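Local coordinates for putative 2OG-Fe(II) oxygenase family protein (Caulobacter crescentus CB15, PDB 3OOX), which probably catalyses iron(II)- and 2-oxoglutarate-dependent oxidation, perhaps including the formation of ethylene from 2-oxoglutarate, at residues 13-18 and 142-147; 149-152 and 156-159. One frame throughout, in Å; residues are numbered along the deposited sequence.

Contact 1 (13-18 and 142-147). With EDO (1,2-ethanediol), chain E.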
loop_
_atom_site.group_PDB
_atom_site.type_symbol
_atom_site.label_atom_id
_atom_site.label_comp_id
_atom_site.label_asym_id
_atom_site.label_seq_id
_atom_site.Cartn_x
_atom_site.Cartn_y
_atom_site.Cartn_z
ATOM N N SER A 13 -1.014 -18.778 -8.782
ATOM C CA SER A 13 -0.694 -19.830 -9.760
ATOM C C SER A 13 -1.592 -19.703 -11.008
ATOM O O SER A 13 -1.206 -20.121 -12.115
ATOM C CB SER A 13 -0.822 -21.210 -9.099
ATOM O OG SER A 13 -2.172 -21.498 -8.810
ATOM N N LEU A 14 -2.775 -19.104 -10.847
ATOM C CA LEU A 14 -3.695 -18.901 -11.941
ATOM C C LEU A 14 -3.231 -17.836 -12.934
ATOM O O LEU A 14 -3.719 -17.806 -14.058
ATOM C CB LEU A 14 -5.108 -18.561 -11.445
ATOM C CG LEU A 14 -5.775 -19.655 -10.600
ATOM C CD1 LEU A 14 -7.094 -19.115 -10.042
ATOM C CD2 LEU A 14 -6.011 -21.006 -11.312
ATOM N N TYR A 15 -2.327 -16.943 -12.525
ATOM C CA TYR A 15 -1.836 -15.899 -13.424
ATOM C C TYR A 15 -1.272 -16.522 -14.711
ATOM O O TYR A 15 -1.611 -16.064 -15.794
ATOM C CB TYR A 15 -0.805 -15.030 -12.696
ATOM C CG TYR A 15 -0.107 -14.004 -13.572
ATOM C CD1 TYR A 15 -0.627 -12.731 -13.737
ATOM C CD2 TYR A 15 1.089 -14.313 -14.208
ATOM C CE1 TYR A 15 0.042 -11.781 -14.554
ATOM C CE2 TYR A 15 1.759 -13.386 -14.986
ATOM C CZ TYR A 15 1.240 -12.133 -15.165
ATOM O OH TYR A 15 1.926 -11.233 -15.989
ATOM N N ALA A 16 -0.467 -17.573 -14.574
ATOM C CA ALA A 16 0.054 -18.343 -15.719
ATOM C C ALA A 16 -0.917 -19.438 -16.154
ATOM O O ALA A 16 -1.100 -19.654 -17.355
ATOM C CB ALA A 16 1.423 -18.957 -15.376
ATOM N N LYS A 17 -1.527 -20.161 -15.199
ATOM C CA LYS A 17 -2.303 -21.339 -15.580
ATOM C C LYS A 17 -3.644 -21.030 -16.236
ATOM O O LYS A 17 -4.119 -21.799 -17.087
ATOM C CB LYS A 17 -2.560 -22.276 -14.383
ATOM C CG LYS A 17 -1.373 -23.050 -13.897
ATOM C CD LYS A 17 -1.782 -23.912 -12.681
ATOM C CE LYS A 17 -0.578 -24.638 -12.080
ATOM N NZ LYS A 17 -0.869 -25.214 -10.716
ATOM N N ASP A 18 -4.285 -19.938 -15.824
ATOM C CA ASP A 18 -5.617 -19.596 -16.297
ATOM C C ASP A 18 -5.866 -18.119 -16.018
ATOM O O ASP A 18 -6.632 -17.768 -15.115
ATOM C CB ASP A 18 -6.676 -20.448 -15.591
ATOM C CG ASP A 18 -8.069 -20.319 -16.224
ATOM O OD1 ASP A 18 -8.315 -19.440 -17.080
ATOM O OD2 ASP A 18 -8.947 -21.126 -15.865
ATOM N N GLY A 142 2.663 -5.775 -8.267
ATOM C CA GLY A 142 1.597 -4.808 -8.506
ATOM C C GLY A 142 1.250 -4.653 -9.981
ATOM O O GLY A 142 0.081 -4.577 -10.351
ATOM N N GLY A 143 2.281 -4.666 -10.812
ATOM C CA GLY A 143 2.070 -4.647 -12.268
ATOM C C GLY A 143 1.258 -5.841 -12.751
ATOM O O GLY A 143 0.399 -5.692 -13.608
ATOM N N LYS A 144 1.554 -7.036 -12.231
ATOM C CA LYS A 144 0.843 -8.249 -12.612
ATOM C C LYS A 144 -0.616 -8.217 -12.147
ATOM O O LYS A 144 -1.528 -8.624 -12.857
ATOM C CB LYS A 144 1.610 -9.480 -12.108
ATOM C CG LYS A 144 2.992 -9.616 -12.761
ATOM C CD LYS A 144 3.904 -10.708 -12.215
ATOM C CE LYS A 144 5.369 -10.410 -12.613
ATOM N NZ LYS A 144 6.282 -11.412 -12.033
ATOM N N VAL A 145 -0.846 -7.708 -10.938
ATOM C CA VAL A 145 -2.194 -7.502 -10.429
ATOM C C VAL A 145 -2.958 -6.497 -11.299
ATOM O O VAL A 145 -4.142 -6.674 -11.601
ATOM C CB VAL A 145 -2.126 -7.038 -8.939
ATOM C CG1 VAL A 145 -3.489 -6.596 -8.450
ATOM C CG2 VAL A 145 -1.542 -8.184 -8.072
ATOM N N LEU A 146 -2.275 -5.453 -11.743
ATOM C CA LEU A 146 -2.896 -4.463 -12.597
ATOM C C LEU A 146 -3.254 -5.054 -13.960
ATOM O O LEU A 146 -4.245 -4.647 -14.569
ATOM C CB LEU A 146 -2.026 -3.204 -12.735
ATOM C CG LEU A 146 -2.106 -2.314 -11.492
ATOM C CD1 LEU A 146 -0.903 -1.346 -11.514
ATOM C CD2 LEU A 146 -3.436 -1.561 -11.393
ATOM N N GLU A 147 -2.446 -5.991 -14.441
ATOM C CA GLU A 147 -2.860 -6.721 -15.669
ATOM C C GLU A 147 -4.219 -7.403 -15.510
ATOM O O GLU A 147 -5.037 -7.377 -16.421
ATOM C CB GLU A 147 -1.827 -7.753 -16.062
ATOM C CG GLU A 147 -0.495 -7.232 -16.555
ATOM C CD GLU A 147 0.469 -8.382 -16.815
ATOM O OE1 GLU A 147 0.325 -9.063 -17.861
ATOM O OE2 GLU A 147 1.353 -8.632 -15.980
HETATM C C1 EDO E . 5.245 -14.002 -14.306
HETATM O O1 EDO E . 6.491 -13.303 -14.414
HETATM C C2 EDO E . 5.305 -14.983 -13.143
HETATM O O2 EDO E . 5.443 -14.250 -11.907
#

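Contact 2 (149-152 and 156-159). With EDO (1,2-ethanediol), chain J.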
loop_
_atom_site.group_PDB
_atom_site.type_symbol
_atom_site.label_atom_id
_atom_site.label_comp_id
_atom_site.label_asym_id
_atom_site.label_seq_id
_atom_site.Cartn_x
_atom_site.Cartn_y
_atom_site.Cartn_z
ATOM N N ILE A 149 -6.531 -6.580 -13.288
ATOM C CA ILE A 149 -7.519 -5.499 -13.191
ATOM C C ILE A 149 -7.908 -4.953 -14.581
ATOM O O ILE A 149 -9.092 -4.757 -14.876
ATOM C CB ILE A 149 -7.029 -4.376 -12.240
ATOM C CG1 ILE A 149 -6.985 -4.914 -10.795
ATOM C CG2 ILE A 149 -7.921 -3.166 -12.356
ATOM C CD1 ILE A 149 -6.279 -3.956 -9.838
ATOM N N ALA A 150 -6.914 -4.717 -15.420
ATOM C CA ALA A 150 -7.143 -4.256 -16.813
ATOM C C ALA A 150 -8.048 -5.222 -17.601
ATOM O O ALA A 150 -9.059 -4.814 -18.178
ATOM C CB ALA A 150 -5.805 -4.049 -17.507
ATOM N N THR A 151 -7.733 -6.510 -17.534
ATOM C CA THR A 151 -8.553 -7.518 -18.215
ATOM C C THR A 151 -9.978 -7.560 -17.633
ATOM O O THR A 151 -10.963 -7.667 -18.368
ATOM C CB THR A 151 -7.839 -8.870 -18.157
ATOM O OG1 THR A 151 -6.636 -8.772 -18.935
ATOM C CG2 THR A 151 -8.722 -9.995 -18.674
ATOM N N TYR A 152 -10.107 -7.443 -16.316
ATOM C CA TYR A 152 -11.418 -7.436 -15.675
ATOM C C TYR A 152 -12.271 -6.276 -16.175
ATOM O O TYR A 152 -13.500 -6.435 -16.420
ATOM C CB TYR A 152 -11.268 -7.377 -14.158
ATOM C CG TYR A 152 -12.577 -7.369 -13.415
ATOM C CD1 TYR A 152 -13.337 -8.532 -13.282
ATOM C CD2 TYR A 152 -13.063 -6.181 -12.849
ATOM C CE1 TYR A 152 -14.532 -8.525 -12.594
ATOM C CE2 TYR A 152 -14.238 -6.175 -12.147
ATOM C CZ TYR A 152 -14.983 -7.355 -12.033
ATOM O OH TYR A 152 -16.178 -7.357 -11.350
ATOM N N GLU A 156 -7.151 -3.553 -22.665
ATOM C CA GLU A 156 -5.927 -4.255 -23.051
ATOM C C GLU A 156 -5.195 -4.736 -21.799
ATOM O O GLU A 156 -5.110 -4.007 -20.811
ATOM C CB GLU A 156 -5.000 -3.356 -23.872
ATOM C CG GLU A 156 -5.546 -3.034 -25.235
ATOM C CD GLU A 156 -5.661 -4.249 -26.133
ATOM O OE1 GLU A 156 -4.665 -4.998 -26.241
ATOM O OE2 GLU A 156 -6.747 -4.451 -26.728
ATOM N N ARG A 157 -4.678 -5.962 -21.835
ATOM C CA ARG A 157 -4.006 -6.537 -20.658
ATOM C C ARG A 157 -2.865 -5.665 -20.134
ATOM O O ARG A 157 -2.620 -5.623 -18.935
ATOM C CB ARG A 157 -3.502 -7.955 -20.962
ATOM C CG ARG A 157 -2.803 -8.624 -19.801
ATOM C CD ARG A 157 -2.519 -10.093 -20.101
ATOM N NE ARG A 157 -1.599 -10.652 -19.136
ATOM C CZ ARG A 157 -1.318 -11.934 -19.001
ATOM N NH1 ARG A 157 -1.915 -12.844 -19.765
ATOM N NH2 ARG A 157 -0.431 -12.303 -18.100
ATOM N N ASP A 158 -2.137 -5.024 -21.041
ATOM C CA ASP A 158 -1.023 -4.144 -20.693
ATOM C C ASP A 158 -1.401 -2.673 -20.502
ATOM O O ASP A 158 -0.504 -1.831 -20.426
ATOM C CB ASP A 158 0.126 -4.252 -21.699
ATOM C CG ASP A 158 -0.226 -3.721 -23.075
ATOM O OD1 ASP A 158 -1.419 -3.427 -23.337
ATOM O OD2 ASP A 158 0.697 -3.631 -23.922
ATOM N N PHE A 159 -2.691 -2.390 -20.355
ATOM C CA PHE A 159 -3.172 -0.997 -20.215
ATOM C C PHE A 159 -2.382 -0.175 -19.212
ATOM O O PHE A 159 -2.088 1.014 -19.455
ATOM C CB PHE A 159 -4.656 -0.981 -19.846
ATOM C CG PHE A 159 -5.219 0.381 -19.598
ATOM C CD1 PHE A 159 -5.159 0.969 -18.322
ATOM C CD2 PHE A 159 -5.816 1.099 -20.617
ATOM C CE1 PHE A 159 -5.686 2.243 -18.106
ATOM C CE2 PHE A 159 -6.330 2.363 -20.385
ATOM C CZ PHE A 159 -6.251 2.930 -19.129
HETATM C C1 EDO J . -1.602 -0.002 -24.124
HETATM O O1 EDO J . -2.506 -0.975 -23.609
HETATM C C2 EDO J . -0.656 0.446 -23.023
HETATM O O2 EDO J . 0.354 -0.550 -22.811
#

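Contact 1 (13-18 and 142-147)
Y15, on the short helix 13-17, reaches across to helix 127-152 and sets its hydroxyl against the carboxylate of E147. The contact lies at the surface and joins the N-terminal region, in the range of the dioxygenase N-terminal family, to that long helix. The two backbones stay well apart, with Y15 CA and K144 CA, the nearest such pair, separated by 8.1 Å, so side chains alone bridge the gap. The tyrosine ring is carried outward because CG lies anti to the backbone N (chi1 174°). Its OH donates to E147 OE2 at 2.7 Å, arriving on the syn side of that oxygen but 27° out of the carboxylate plane. OE2 itself lies at the ring edge, in the ring plane, while ring and carboxylate planes stand nearly perpendicular, 83° apart. K144 brings its aliphatic part over one face of the ring: its CB comes to 3.7 Å from Y15 CE1, and its CD lies over that face. Beyond CG the lysine runs extended, crossing the tyrosine at about a right angle, and carries its ammonium past the ring to a 1,2-ethanediol, probably from the crystallisation liquor. There K144 NZ donates to both O1 and O2 of the diol, each at 3.0 Å. A phenylalanine in place of Y15 would probably leave E147 OE2 without its hydroxyl donor and the two helices without this polar link. Because E147 OE1 forms a salt bridge with R157, the carboxylate is gripped through both oxygens; hydroxyl and guanidinium together would be expected to favour its charged form and limit its rotation.

Contact 2 (149-152 and 156-159)
A150 and T151, in the last turn of helix 127-152, meet the type I beta turn E156-F159, closed by a 2.9 Å hydrogen bond from F159 N to E156 O, and the backbones come as near as 5.3 Å between T151 CA and R157 CA. The motif is a helix end with the chain folded back on it, three residues separating the two segments, and no hydrogen bond joins them directly. The methyl of A150 points toward the turn and packs largely against its backbone: CB lies 3.4 Å from E156 O. A150 CB also lies 3.8 Å from R157 O, so two carbonyl oxygens of the turn border the methyl. A150 CB further meets F159 CB at 4.0 Å, the apolar side-chain contact between the segments. The phenylalanine ring is then carried away from A150, with CG anti to the backbone N (chi1 176°), to pack on L238, Y275 and L280. T151 provides the other touching side chain. Its OG1, which also makes a weak hydrogen bond to E147 O one turn back, sits 3.8 Å from R157 CB in a van der Waals contact, and the two side chains cross obliquely. R157 is extended from CG to NE and leads its guanidinium away from the turn to its partner E147, with a cation-pi contact to F19 of helix 19-33. D158 points away from A150 and T151 and binds a 1,2-ethanediol at two places: the diol's O2 donates to D158 O, and its O1 donates to D158 OD1 at 2.7 Å.

How the contacts relate
Along the chain the two contacts follow one another without overlap, and both use helix 127-152, the first through its 142-147 part and the second through its last turn. Their centres lie about 10 Å apart, on the same side of the chain's centre and near the surface. They are physically joined: the evidence is the 2.8 Å between E147 OE1 of contact 1 and R157 NE of contact 2, and R157 NH2 packs 3.3 Å from Y15 OH. E147 thus ties the N-terminal helix 13-17 and the loop after helix 127-152 to that one helix. Helix 19-33 also borders both contacts, F19 touching E147, T151 and R157.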